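Local coordinates for protein minor fimbrium subunit Mfa5 (Porphyromonas gingivalis ATCC 33277, PDB 6TO1) that serves as an accessory subunit of the minor fimbriae, adhesive pili that mediate biofilm formation and attachment to host cells and other oral bacteria, at residues N289-R300 and P334-I345. Numbering follows the deposited sequence. Where two conformers were deposited one is given.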
loop_
_atom_site.group_PDB
_atom_site.type_symbol
_atom_site.label_atom_id
_atom_site.label_comp_id
_atom_site.label_asym_id
_atom_site.label_seq_id
_atom_site.Cartn_x
_atom_site.Cartn_y
_atom_site.Cartn_z
ATOM N N ASN A 289 0.785 -61.562 -11.878
ATOM C CA ASN A 289 2.096 -61.823 -11.305
ATOM C C ASN A 289 2.378 -60.791 -10.217
ATOM O O ASN A 289 2.021 -59.618 -10.356
ATOM C CB ASN A 289 3.164 -61.760 -12.384
ATOM C CG ASN A 289 3.155 -63.002 -13.248
ATOM O OD1 ASN A 289 3.574 -64.063 -12.820
ATOM N ND2 ASN A 289 2.681 -62.869 -14.465
ATOM N N TYR A 290 3.019 -61.227 -9.133
ATOM C CA TYR A 290 3.241 -60.333 -8.001
ATOM C C TYR A 290 4.677 -59.814 -7.948
ATOM O O TYR A 290 5.604 -60.438 -8.476
ATOM C CB TYR A 290 2.883 -61.063 -6.702
ATOM C CG TYR A 290 1.393 -61.223 -6.531
ATOM C CD1 TYR A 290 0.635 -60.240 -5.915
ATOM C CD2 TYR A 290 0.732 -62.346 -7.019
ATOM C CE1 TYR A 290 -0.740 -60.364 -5.787
ATOM C CE2 TYR A 290 -0.632 -62.483 -6.875
ATOM C CZ TYR A 290 -1.360 -61.498 -6.266
ATOM O OH TYR A 290 -2.717 -61.614 -6.133
ATOM N N PRO A 291 4.880 -58.642 -7.351
ATOM C CA PRO A 291 6.179 -57.968 -7.458
ATOM C C PRO A 291 7.248 -58.532 -6.532
ATOM O O PRO A 291 6.974 -59.140 -5.496
ATOM C CB PRO A 291 5.868 -56.515 -7.082
ATOM C CG PRO A 291 4.610 -56.587 -6.304
ATOM C CD PRO A 291 3.838 -57.750 -6.820
ATOM N N THR A 292 8.480 -58.313 -6.958
ATOM C CA THR A 292 9.687 -58.613 -6.208
ATOM C C THR A 292 10.538 -57.353 -6.146
ATOM O O THR A 292 10.182 -56.303 -6.695
ATOM C CB THR A 292 10.479 -59.747 -6.872
ATOM O OG1 THR A 292 11.040 -59.261 -8.102
ATOM C CG2 THR A 292 9.601 -60.946 -7.122
ATOM N N HIS A 293 11.706 -57.454 -5.482
ATOM C CA HIS A 293 12.563 -56.280 -5.393
ATOM C C HIS A 293 13.029 -55.780 -6.753
ATOM O O HIS A 293 13.461 -54.623 -6.861
ATOM C CB HIS A 293 13.780 -56.579 -4.503
ATOM C CG HIS A 293 13.465 -56.585 -3.042
ATOM N ND1 HIS A 293 13.031 -55.460 -2.372
ATOM C CD2 HIS A 293 13.503 -57.579 -2.124
ATOM C CE1 HIS A 293 12.805 -55.764 -1.108
ATOM N NE2 HIS A 293 13.098 -57.040 -0.927
ATOM N N SER A 294 12.973 -56.610 -7.788
ATOM C CA SER A 294 13.412 -56.218 -9.122
ATOM C C SER A 294 12.285 -55.662 -9.989
ATOM O O SER A 294 12.542 -55.231 -11.114
ATOM C CB SER A 294 14.048 -57.417 -9.835
ATOM O OG SER A 294 15.201 -57.832 -9.117
ATOM N N SER A 295 11.060 -55.651 -9.489
ATOM C CA SER A 295 9.936 -55.145 -10.273
ATOM C C SER A 295 10.021 -53.640 -10.504
ATOM O O SER A 295 10.738 -52.908 -9.828
ATOM C CB SER A 295 8.627 -55.485 -9.573
ATOM O OG SER A 295 8.427 -56.885 -9.534
ATOM N N LYS A 296 9.226 -53.171 -11.464
ATOM C CA LYS A 296 9.240 -51.792 -11.912
ATOM C C LYS A 296 7.847 -51.211 -11.699
ATOM O O LYS A 296 6.838 -51.883 -11.942
ATOM C CB LYS A 296 9.657 -51.692 -13.376
ATOM C CG LYS A 296 10.980 -52.421 -13.712
ATOM C CD LYS A 296 12.192 -51.735 -13.123
ATOM C CE LYS A 296 13.485 -52.348 -13.715
ATOM N NZ LYS A 296 14.716 -51.745 -13.148
ATOM N N VAL A 297 7.804 -49.978 -11.227
ATOM C CA VAL A 297 6.546 -49.295 -10.961
ATOM C C VAL A 297 6.494 -47.999 -11.739
ATOM O O VAL A 297 7.513 -47.456 -12.175
ATOM C CB VAL A 297 6.337 -49.041 -9.447
ATOM C CG1 VAL A 297 6.358 -50.383 -8.696
ATOM C CG2 VAL A 297 7.384 -48.082 -8.881
ATOM N N GLY A 298 5.278 -47.479 -11.898
ATOM C CA GLY A 298 5.106 -46.314 -12.744
ATOM C C GLY A 298 5.950 -45.140 -12.265
ATOM O O GLY A 298 6.082 -44.888 -11.062
ATOM N N ARG A 299 6.526 -44.423 -13.224
ATOM C CA ARG A 299 7.302 -43.231 -12.909
ATOM C C ARG A 299 6.409 -42.100 -12.407
ATOM O O ARG A 299 5.185 -42.116 -12.571
ATOM C CB ARG A 299 8.071 -42.766 -14.148
ATOM C CG ARG A 299 9.226 -43.686 -14.503
ATOM C CD ARG A 299 9.937 -43.239 -15.765
ATOM N NE ARG A 299 11.272 -43.816 -15.846
ATOM C CZ ARG A 299 12.345 -43.333 -15.217
ATOM N NH1 ARG A 299 12.251 -42.253 -14.446
ATOM N NH2 ARG A 299 13.511 -43.945 -15.360
ATOM N N ARG A 300 7.043 -41.090 -11.800
ATOM C CA ARG A 300 6.326 -39.880 -11.419
ATOM C C ARG A 300 6.805 -38.666 -12.208
ATOM O O ARG A 300 6.419 -37.543 -11.882
ATOM C CB ARG A 300 6.427 -39.612 -9.907
ATOM C CG ARG A 300 7.818 -39.569 -9.348
ATOM C CD ARG A 300 7.755 -39.157 -7.869
ATOM N NE ARG A 300 9.064 -39.145 -7.240
ATOM C CZ ARG A 300 9.546 -40.121 -6.470
ATOM N NH1 ARG A 300 8.826 -41.207 -6.224
ATOM N NH2 ARG A 300 10.774 -40.012 -5.973
ATOM N N PRO A 334 10.820 -58.539 -15.015
ATOM C CA PRO A 334 10.476 -58.789 -13.614
ATOM C C PRO A 334 9.175 -58.205 -13.118
ATOM O O PRO A 334 8.965 -58.183 -11.902
ATOM C CB PRO A 334 11.650 -58.131 -12.855
ATOM C CG PRO A 334 11.990 -56.950 -13.731
ATOM C CD PRO A 334 11.820 -57.462 -15.157
ATOM N N TYR A 335 8.342 -57.756 -14.062
ATOM C CA TYR A 335 6.954 -57.358 -13.882
ATOM C C TYR A 335 6.867 -55.862 -13.593
ATOM O O TYR A 335 7.750 -55.261 -12.948
ATOM C CB TYR A 335 6.240 -58.185 -12.821
ATOM C CG TYR A 335 6.378 -59.656 -13.070
ATOM C CD1 TYR A 335 6.119 -60.198 -14.328
ATOM C CD2 TYR A 335 6.802 -60.507 -12.064
ATOM C CE1 TYR A 335 6.283 -61.561 -14.566
ATOM C CE2 TYR A 335 6.977 -61.871 -12.303
ATOM C CZ TYR A 335 6.718 -62.380 -13.550
ATOM O OH TYR A 335 6.883 -63.749 -13.762
ATOM N N TYR A 336 5.828 -55.265 -14.194
ATOM C CA TYR A 336 5.630 -53.825 -14.303
ATOM C C TYR A 336 4.243 -53.478 -13.780
ATOM O O TYR A 336 3.271 -54.173 -14.092
ATOM C CB TYR A 336 5.759 -53.355 -15.762
ATOM C CG TYR A 336 7.130 -53.581 -16.295
ATOM C CD1 TYR A 336 8.001 -52.523 -16.458
ATOM C CD2 TYR A 336 7.587 -54.868 -16.585
ATOM C CE1 TYR A 336 9.291 -52.721 -16.917
ATOM C CE2 TYR A 336 8.876 -55.072 -17.032
ATOM C CZ TYR A 336 9.712 -54.009 -17.202
ATOM O OH TYR A 336 10.989 -54.209 -17.661
ATOM N N TYR A 337 4.150 -52.388 -13.007
ATOM C CA TYR A 337 2.916 -52.041 -12.311
ATOM C C TYR A 337 2.706 -50.543 -12.385
ATOM O O TYR A 337 3.632 -49.782 -12.077
ATOM C CB TYR A 337 2.955 -52.449 -10.829
ATOM C CG TYR A 337 3.227 -53.909 -10.647
ATOM C CD1 TYR A 337 2.183 -54.812 -10.508
ATOM C CD2 TYR A 337 4.517 -54.388 -10.688
ATOM C CE1 TYR A 337 2.419 -56.158 -10.389
ATOM C CE2 TYR A 337 4.766 -55.736 -10.573
ATOM C CZ TYR A 337 3.713 -56.607 -10.425
ATOM O OH TYR A 337 4.000 -57.962 -10.316
ATOM N N TYR A 338 1.504 -50.119 -12.786
ATOM C CA TYR A 338 1.132 -48.721 -12.611
ATOM C C TYR A 338 1.041 -48.429 -11.115
ATOM O O TYR A 338 0.634 -49.279 -10.316
ATOM C CB TYR A 338 -0.186 -48.415 -13.329
ATOM C CG TYR A 338 -0.104 -48.659 -14.836
ATOM C CD1 TYR A 338 0.424 -47.701 -15.698
ATOM C CD2 TYR A 338 -0.539 -49.866 -15.384
ATOM C CE1 TYR A 338 0.526 -47.945 -17.060
ATOM C CE2 TYR A 338 -0.480 -50.100 -16.746
ATOM C CZ TYR A 338 0.082 -49.158 -17.569
ATOM O OH TYR A 338 0.161 -49.392 -18.925
ATOM N N PHE A 339 1.451 -47.224 -10.736
ATOM C CA PHE A 339 1.630 -46.807 -9.351
ATOM C C PHE A 339 0.877 -45.496 -9.178
ATOM O O PHE A 339 1.445 -44.409 -9.373
ATOM C CB PHE A 339 3.125 -46.687 -9.056
ATOM C CG PHE A 339 3.469 -46.288 -7.643
ATOM C CD1 PHE A 339 2.589 -46.483 -6.591
ATOM C CD2 PHE A 339 4.699 -45.730 -7.390
ATOM C CE1 PHE A 339 2.926 -46.104 -5.311
ATOM C CE2 PHE A 339 5.061 -45.350 -6.121
ATOM C CZ PHE A 339 4.170 -45.532 -5.070
ATOM N N PRO A 340 -0.419 -45.554 -8.855
ATOM C CA PRO A 340 -1.204 -44.304 -8.805
ATOM C C PRO A 340 -0.666 -43.226 -7.893
ATOM O O PRO A 340 -0.841 -42.039 -8.215
ATOM C CB PRO A 340 -2.600 -44.796 -8.372
ATOM C CG PRO A 340 -2.722 -46.093 -9.098
ATOM C CD PRO A 340 -1.318 -46.732 -8.963
ATOM N N CYS A 341 0.001 -43.560 -6.781
ATOM C CA CYS A 341 0.568 -42.510 -5.960
ATOM C C CYS A 341 1.588 -41.690 -6.753
ATOM O O CYS A 341 1.634 -40.462 -6.639
ATOM C CB CYS A 341 1.238 -43.078 -4.711
ATOM S SG CYS A 341 0.191 -43.675 -3.386
ATOM N N ASN A 342 2.425 -42.362 -7.547
ATOM C CA ASN A 342 3.388 -41.663 -8.391
ATOM C C ASN A 342 2.690 -40.906 -9.518
ATOM O O ASN A 342 3.112 -39.818 -9.874
ATOM C CB ASN A 342 4.400 -42.661 -8.981
ATOM C CG ASN A 342 5.765 -42.604 -8.278
ATOM O OD1 ASN A 342 5.920 -41.957 -7.239
ATOM N ND2 ASN A 342 6.730 -43.283 -8.848
ATOM N N ALA A 343 1.614 -41.455 -10.092
ATOM C CA ALA A 343 0.889 -40.699 -11.113
ATOM C C ALA A 343 0.321 -39.393 -10.548
ATOM O O ALA A 343 0.276 -38.373 -11.245
ATOM C CB ALA A 343 -0.234 -41.538 -11.708
ATOM N N ALA A 344 -0.134 -39.418 -9.302
ATOM C CA ALA A 344 -0.649 -38.202 -8.676
ATOM C C ALA A 344 0.459 -37.196 -8.404
ATOM O O ALA A 344 0.254 -35.990 -8.569
ATOM C CB ALA A 344 -1.378 -38.558 -7.391
ATOM N N ILE A 345 1.624 -37.656 -7.939
ATOM C CA ILE A 345 2.764 -36.748 -7.818
ATOM C C ILE A 345 3.077 -36.128 -9.184
ATOM O O ILE A 345 3.358 -34.928 -9.295
ATOM C CB ILE A 345 3.988 -37.471 -7.230
ATOM C CG1 ILE A 345 3.689 -38.020 -5.828
ATOM C CG2 ILE A 345 5.164 -36.517 -7.261
ATOM C CD1 ILE A 345 4.678 -39.057 -5.346
HETATM O O HOH W 1 10.214 -60.253 -10.416
#
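Y337 reaches across to the 289-300 segment and donates its phenol OH to N289 O at 2.6 Å. The carbonyl oxygen lies at the ring's edge, while the OH sits well above the carbonyl plane. P291 packs against the same ring, its CB 3.7 Å from Y337 CE2; a tyrosine suits this place because its ring gives proline an apolar surface and its hydroxyl satisfies a main-chain oxygen. The N289 side chain lies flat on Y335, amide and ring planes only 6° apart, with N289 CB 3.6 Å from the centroid of the Y335 ring. N289 ND2 is also hydrogen-bonded to the hydroxyl of Y327, which probably helps to fix the amide over the ring.

S295 is small enough to tuck its OG against the backbone, where it donates to P334 O (2.8 Å) and accepts from T292 N, tying the turn 292-295 to the residue following a cis peptide bond. A water bridges T292 OG1 and the same P334 O. Between the strands, K296 N bonds to Y335 O and Y337 N to K296 O, and the CB and CG of K296 lie beside the Y336 ring.

Beyond the strands, N342 in the first turn of helix 340-353 suits its place because an amide carries donor and acceptor together. N342 ND2 donates almost straight (171°) to G298 O, in the carbonyl plane, and N342 OD1 accepts from R300 NH1 on a lone pair at 3.2 Å. With CG between the backbone N and the carbonyl carbon (chi1 54°), R300 lays its CB and CG against the N342 amide; its long chain then runs extended past I345 CG2, and NH2 makes a salt bridge with D261.

Strands 296-298 and 336-338 are the parallel central pair of a small four-stranded mixed sheet, flanked by antiparallel 252-253 and 326-327, apparently an addition to the six-stranded, mostly parallel main sheet of the von Willebrand factor type A fold.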